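Local coordinates for protein peptidoglycan-binding domain 1 (Burkholderia, PDB 5NM7) that probably binds bacterial peptidoglycan and hydrolyses its glycan strands, as a modular phage endolysin with a peptidoglycan-binding domain and a lysozyme-like N-acetylmuramidase domain, at residues L87-L91 / A92-A96; G150-G153 / D154-Y158; E209-E212 / A213-F217. All coordinates share one frame; numbering follows the deposited sequence.

How the contacts relate
The three contacts are local ones along the chain, and residues 92-96, 150-158 and 209-217 fall in the N-acetylmuramidase region. Contact 3, in helix 207-219, is closest to the middle of the molecule, about 10 Å from its centre, and holds Leu211 and Glu212 of a glycine pocket completed by Asp79, Ala83, Arg86 and Ala208. Contact 1 touches it through Leu87, whose CD2 lies 3.8 Å from Val215 O; the nearest side-chain atom of Leu87 is about 7 Å from that glycine. Contact 2 sits apart, at the surface. Its centre is 32 Å from that of contact 1, across the chain's centre, and its nearest atoms stay about 8 Å from contact 3.

Contact 1 of 3, residues L87-L91 / A92-A96; sequences LQVDL and AAVRA
Asp90 O accepts from two amides in the first turn of the helix that follows it, those of Ala93 and Val94. Val94 N bonds to Asp90 O at 3.2 Å, while Ala93 N adds a weak bond to the same oxygen, bent to 123° at the hydrogen. One residue on, Arg95 N meets Leu91 O at 2.8 Å. The side chain of Asp90 stands at the N-cap position without capping; it turns away, and its OD2 forms a salt bridge with Lys231. Arg95 NH1 likewise finds its partner outside the loop, in a salt bridge with Asp77, while the Leu91 side chain crosses that of Arg95. Leu91 CG stands anti to the backbone N (chi1 173°), which places CD1 over one face of the guanidinium and CD2 3.9 Å from Arg95 NE. On the buried side, Val89 CG1 presses tightly on Ala93 CB, at 3.4 Å, and also touches Val94 CG2. Leu87 CD1 reaches that same Val94 methyl at 4.3 Å. Gln88, with positive phi, ends helix 77-87 as the C-prime residue of a Schellman motif, Val89 N bonding back to Ala84 O and Gln88 N to Asp85 O. Together these bonds make a short helix-loop-helix connection, in which a Schellman-terminated helix gives way within three residues to helix 91-101 of the muramidase domain.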
# COMPACT_ATOMS: atom_id res chain seq x y z
N LEU A 87 10.09 12.61 3.97
CA LEU A 87 10.00 13.08 2.59
C LEU A 87 9.99 14.60 2.46
O LEU A 87 10.20 15.09 1.35
CB LEU A 87 8.73 12.52 1.93
CG LEU A 87 8.70 11.00 1.75
CD1 LEU A 87 7.29 10.55 1.48
CD2 LEU A 87 9.59 10.59 0.62
N GLN A 88 9.73 15.30 3.57
CA GLN A 88 9.45 16.75 3.55
C GLN A 88 8.29 17.04 2.59
O GLN A 88 8.36 17.90 1.71
CB GLN A 88 10.72 17.57 3.22
CG GLN A 88 11.82 17.40 4.25
CD GLN A 88 11.48 18.08 5.56
OE1 GLN A 88 11.26 19.30 5.60
NE2 GLN A 88 11.30 17.28 6.62
N VAL A 89 7.23 16.26 2.76
CA VAL A 89 6.01 16.36 1.96
C VAL A 89 4.89 16.64 2.97
O VAL A 89 4.91 16.18 4.10
CB VAL A 89 5.80 15.05 1.17
CG1 VAL A 89 4.40 14.96 0.56
CG2 VAL A 89 6.85 14.88 0.07
N ASP A 90 3.93 17.45 2.53
CA ASP A 90 2.77 17.80 3.32
C ASP A 90 2.08 16.48 3.74
O ASP A 90 1.97 15.54 2.95
CB ASP A 90 1.87 18.74 2.48
CG ASP A 90 2.43 20.21 2.36
OD1 ASP A 90 3.33 20.64 3.14
OD2 ASP A 90 1.95 20.95 1.49
N LEU A 91 1.68 16.39 5.00
CA LEU A 91 1.08 15.16 5.53
C LEU A 91 -0.14 14.75 4.70
O LEU A 91 -0.31 13.55 4.40
CB LEU A 91 0.68 15.33 7.00
CG LEU A 91 -0.11 14.15 7.59
CD1 LEU A 91 0.71 12.86 7.55
CD2 LEU A 91 -0.57 14.46 9.01
N ALA A 92 -0.95 15.73 4.29
CA ALA A 92 -2.11 15.44 3.46
C ALA A 92 -1.73 14.75 2.16
O ALA A 92 -2.46 13.91 1.64
CB ALA A 92 -2.90 16.71 3.17
N ALA A 93 -0.57 15.13 1.59
CA ALA A 93 -0.09 14.47 0.39
C ALA A 93 0.31 13.03 0.63
O ALA A 93 0.05 12.15 -0.21
CB ALA A 93 1.07 15.25 -0.27
N VAL A 94 0.93 12.77 1.77
CA VAL A 94 1.31 11.40 2.17
C VAL A 94 0.08 10.56 2.44
O VAL A 94 0.00 9.43 1.99
CB VAL A 94 2.24 11.40 3.39
CG1 VAL A 94 2.46 9.99 3.91
CG2 VAL A 94 3.58 12.02 3.01
N ARG A 95 -0.90 11.13 3.12
CA ARG A 95 -2.17 10.45 3.31
C ARG A 95 -2.86 10.12 2.00
O ARG A 95 -3.36 9.00 1.82
CB ARG A 95 -3.11 11.29 4.15
CG ARG A 95 -2.68 11.47 5.58
CD ARG A 95 -3.85 12.11 6.33
NE ARG A 95 -3.60 12.33 7.74
CZ ARG A 95 -3.60 11.38 8.70
NH1 ARG A 95 -3.81 10.09 8.43
NH2 ARG A 95 -3.38 11.75 9.96
N ALA A 96 -2.85 11.06 1.04
CA ALA A 96 -3.38 10.80 -0.29
C ALA A 96 -2.66 9.70 -1.03
O ALA A 96 -3.25 8.84 -1.59
CB ALA A 96 -3.38 12.08 -1.12

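Contact 2 of 3, residues G150-G153 / D154-Y158; sequences GYAG and DAAEY
With CG anti to its own carbonyl carbon (chi1 -76°) and the chain folded back at chi2 (-57°), Glu157 swings its carboxylate from helix 156-167 onto the loop before it. There OE2 takes two consecutive backbone amides. Ala152 N donates at 2.7 Å, arriving nearly along the C-O axis of OE2 with a bend at the hydrogen. Gly153 N comes from the anti side, tilted out of the carboxylate plane, and makes the straighter bond, 2.8 Å long with an N-H...O angle of 174°. The aliphatic part of Glu157 follows the same path, CG lying 3.7 Å from Gly153 CA.

The backbone between these groups reverses in a type II' beta turn from Gly153 to Ala156. It is closed by a weak bond of 3.3 Å from Ala156 N to Gly153 O. Asp154, in the first corner of the turn, has positive phi. The backbone angles of Gly153 suit glycine, since a CB there would run into the preceding carbonyl oxygen. Beside the turn, Ala152 CB meets Ala156 CB at 3.6 Å, methyl against methyl, and the Ala152 methyl also lies 3.5 Å from Glu157 OE2.

The other carboxylate oxygen of Glu157, OE1, accepts from Tyr117 N at the end of strand 115-117 and forms a salt bridge with Arg160. Tyr151 reaches beyond the loop, its hydroxyl bonding to Glu118. The buried carboxylate of Glu157 is therefore gripped at both oxygens, by three main-chain amides and one arginine, a setting that would be expected to favour its charged form while tying loop, helix and strand together.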
# COMPACT_ATOMS: atom_id res chain seq x y z
N GLY A 150 2.28 -14.14 -16.57
CA GLY A 150 2.26 -15.46 -15.93
C GLY A 150 1.82 -15.38 -14.48
O GLY A 150 1.90 -16.36 -13.75
N TYR A 151 1.33 -14.22 -14.04
CA TYR A 151 0.97 -14.00 -12.65
C TYR A 151 -0.12 -14.94 -12.16
O TYR A 151 -1.11 -15.20 -12.88
CB TYR A 151 0.45 -12.57 -12.42
CG TYR A 151 1.34 -11.50 -12.99
CD1 TYR A 151 2.64 -11.33 -12.51
CD2 TYR A 151 0.89 -10.67 -14.01
CE1 TYR A 151 3.46 -10.33 -13.03
CE2 TYR A 151 1.70 -9.67 -14.54
CZ TYR A 151 2.99 -9.52 -14.07
OH TYR A 151 3.76 -8.52 -14.59
N ALA A 152 0.01 -15.39 -10.92
CA ALA A 152 -1.06 -16.15 -10.24
C ALA A 152 -1.85 -15.26 -9.30
O ALA A 152 -3.06 -15.30 -9.29
CB ALA A 152 -0.48 -17.32 -9.48
N GLY A 153 -1.14 -14.50 -8.48
CA GLY A 153 -1.71 -13.65 -7.47
C GLY A 153 -1.86 -14.30 -6.11
O GLY A 153 -1.92 -15.52 -5.98
N ASP A 154 -1.93 -13.46 -5.08
CA ASP A 154 -2.20 -13.89 -3.73
C ASP A 154 -1.16 -14.93 -3.28
O ASP A 154 0.00 -14.83 -3.66
CB ASP A 154 -3.66 -14.40 -3.62
CG ASP A 154 -4.68 -13.38 -4.14
OD1 ASP A 154 -5.46 -13.70 -5.06
OD2 ASP A 154 -4.68 -12.25 -3.64
N ALA A 155 -1.56 -15.91 -2.49
CA ALA A 155 -0.61 -16.86 -1.92
C ALA A 155 0.09 -17.70 -3.00
O ALA A 155 1.23 -18.11 -2.81
CB ALA A 155 -1.34 -17.76 -0.95
N ALA A 156 -0.57 -17.90 -4.13
CA ALA A 156 -0.01 -18.69 -5.24
C ALA A 156 1.25 -18.02 -5.82
O ALA A 156 2.08 -18.70 -6.39
CB ALA A 156 -1.03 -18.96 -6.31
N GLU A 157 1.42 -16.71 -5.62
CA GLU A 157 2.68 -16.09 -5.99
C GLU A 157 3.87 -16.67 -5.27
O GLU A 157 4.94 -16.71 -5.85
CB GLU A 157 2.72 -14.60 -5.71
CG GLU A 157 1.94 -13.80 -6.71
CD GLU A 157 2.39 -14.01 -8.13
OE1 GLU A 157 3.53 -13.63 -8.50
OE2 GLU A 157 1.59 -14.54 -8.91
N TYR A 158 3.69 -17.12 -4.02
CA TYR A 158 4.80 -17.71 -3.28
C TYR A 158 5.28 -19.02 -3.88
O TYR A 158 6.46 -19.35 -3.76
CB TYR A 158 4.49 -17.87 -1.81
CG TYR A 158 4.75 -16.59 -1.08
CD1 TYR A 158 6.03 -16.26 -0.68
CD2 TYR A 158 3.74 -15.67 -0.89
CE1 TYR A 158 6.29 -15.06 -0.04
CE2 TYR A 158 3.97 -14.47 -0.21
CZ TYR A 158 5.25 -14.14 0.17
OH TYR A 158 5.52 -12.96 0.84

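Contact 3 of 3, residues E209-E212 / A213-F217; sequences EQLE and AFVRF. With GLY (glycine), chain E.
Residues 209-217 form continuous alpha helix, with four i to i+4 bonds running from Ala213, Phe214, Val215 and Arg216 back to Glu209, Gln210, Leu211 and Glu212, the one from Val215 N to Leu211 O being 2.8 Å long. One turn apart on this helix, Glu212 and Arg216 form a salt bridge. Glu212 sets CG anti to its backbone N (chi1 173°) and bends at chi2, carrying OE2 to the edge of the guanidinium. Arg216 NE points almost straight at it, 2.7 Å away with an N-H...O angle of 173°, and meets the anti side of the carboxylate. The oxygen lies in the guanidinium plane, yet the two flat groups stand nearly perpendicular, 87° apart. A water also donates to OE2 and accepts weakly from Arg216 NH2. The bridge is the i to i+4 pairing of a helix, and its glutamate also belongs to the glycine pocket between helices 207-219 and 77-87, where Glu212 OE1 accepts from the glycine N at 2.8 Å and pairs with Arg86. Arg216 at OE2, with Arg86 and the glycine amino group at OE1, would be expected to stabilise the carboxylate's negative charge. Leu211 lines the pocket beside it, CD2 lying 3.5 Å from the glycine OXT. Its other methyl, CD1, turns to Phe214 and meets ring atom CD2 obliquely at 4.0 Å. Val215 CG2 approaches the glycine CA at 4.0 Å, one turn along from Leu211.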
# COMPACT_ATOMS: atom_id res chain seq x y z
N GLU A 209 7.61 -1.01 7.79
CA GLU A 209 8.80 -1.27 7.01
C GLU A 209 8.53 -1.20 5.52
O GLU A 209 9.36 -0.75 4.75
CB GLU A 209 9.42 -2.62 7.37
CG GLU A 209 10.04 -2.64 8.76
CD GLU A 209 11.28 -1.74 8.88
OE1 GLU A 209 11.98 -1.56 7.87
OE2 GLU A 209 11.60 -1.24 9.98
N GLN A 210 7.35 -1.64 5.12
CA GLN A 210 6.95 -1.61 3.71
C GLN A 210 6.79 -0.16 3.24
O GLN A 210 7.19 0.16 2.12
CB GLN A 210 5.67 -2.38 3.55
CG GLN A 210 5.88 -3.84 3.85
CD GLN A 210 4.58 -4.62 3.79
OE1 GLN A 210 3.53 -4.08 3.45
NE2 GLN A 210 4.66 -5.90 4.09
N LEU A 211 6.21 0.67 4.08
CA LEU A 211 6.13 2.13 3.81
C LEU A 211 7.53 2.76 3.78
O LEU A 211 7.78 3.63 2.96
CB LEU A 211 5.32 2.86 4.85
CG LEU A 211 5.21 4.40 4.78
CD1 LEU A 211 4.58 4.86 3.47
CD2 LEU A 211 4.42 4.90 5.96
N GLU A 212 8.43 2.31 4.66
CA GLU A 212 9.82 2.83 4.68
C GLU A 212 10.48 2.56 3.34
O GLU A 212 11.20 3.42 2.84
CB GLU A 212 10.62 2.23 5.84
CG GLU A 212 12.13 2.54 5.88
CD GLU A 212 12.47 4.00 5.99
OE1 GLU A 212 11.63 4.87 6.34
OE2 GLU A 212 13.64 4.35 5.69
N ALA A 213 10.23 1.38 2.74
CA ALA A 213 10.73 1.09 1.42
C ALA A 213 10.21 2.06 0.39
O ALA A 213 11.00 2.59 -0.46
CB ALA A 213 10.44 -0.32 0.99
N PHE A 214 8.93 2.35 0.47
CA PHE A 214 8.34 3.38 -0.42
C PHE A 214 9.01 4.73 -0.22
O PHE A 214 9.37 5.38 -1.20
CB PHE A 214 6.83 3.48 -0.23
CG PHE A 214 6.19 4.69 -0.87
CD1 PHE A 214 5.77 4.65 -2.18
CD2 PHE A 214 6.01 5.85 -0.15
CE1 PHE A 214 5.21 5.75 -2.78
CE2 PHE A 214 5.45 6.97 -0.75
CZ PHE A 214 5.05 6.90 -2.06
N VAL A 215 9.17 5.14 1.02
CA VAL A 215 9.83 6.43 1.32
C VAL A 215 11.22 6.46 0.69
O VAL A 215 11.59 7.42 -0.00
CB VAL A 215 9.90 6.66 2.83
CG1 VAL A 215 10.84 7.79 3.19
CG2 VAL A 215 8.50 6.95 3.37
N ARG A 216 11.99 5.41 0.92
CA ARG A 216 13.34 5.35 0.32
C ARG A 216 13.31 5.38 -1.19
O ARG A 216 14.17 6.02 -1.81
CB ARG A 216 14.12 4.16 0.83
CG ARG A 216 14.38 4.19 2.34
CD ARG A 216 15.06 2.89 2.73
NE ARG A 216 15.30 2.78 4.17
CZ ARG A 216 16.20 1.95 4.73
NH1 ARG A 216 16.97 1.18 3.98
NH2 ARG A 216 16.32 1.92 6.06
N PHE A 217 12.34 4.68 -1.79
CA PHE A 217 12.16 4.60 -3.22
C PHE A 217 11.93 5.97 -3.81
O PHE A 217 12.57 6.35 -4.80
CB PHE A 217 11.00 3.69 -3.56
CG PHE A 217 10.72 3.56 -5.01
CD1 PHE A 217 9.66 4.23 -5.58
CD2 PHE A 217 11.48 2.72 -5.83
CE1 PHE A 217 9.39 4.07 -6.92
CE2 PHE A 217 11.22 2.56 -7.17
CZ PHE A 217 10.15 3.26 -7.73
N GLY E . 9.35 6.21 7.28
CA GLY E . 8.06 5.45 7.10
C GLY E . 7.83 4.45 8.20
O GLY E . 8.67 4.41 9.10
OXT GLY E . 6.84 3.69 8.25
O HOH W 1 15.72 5.03 7.30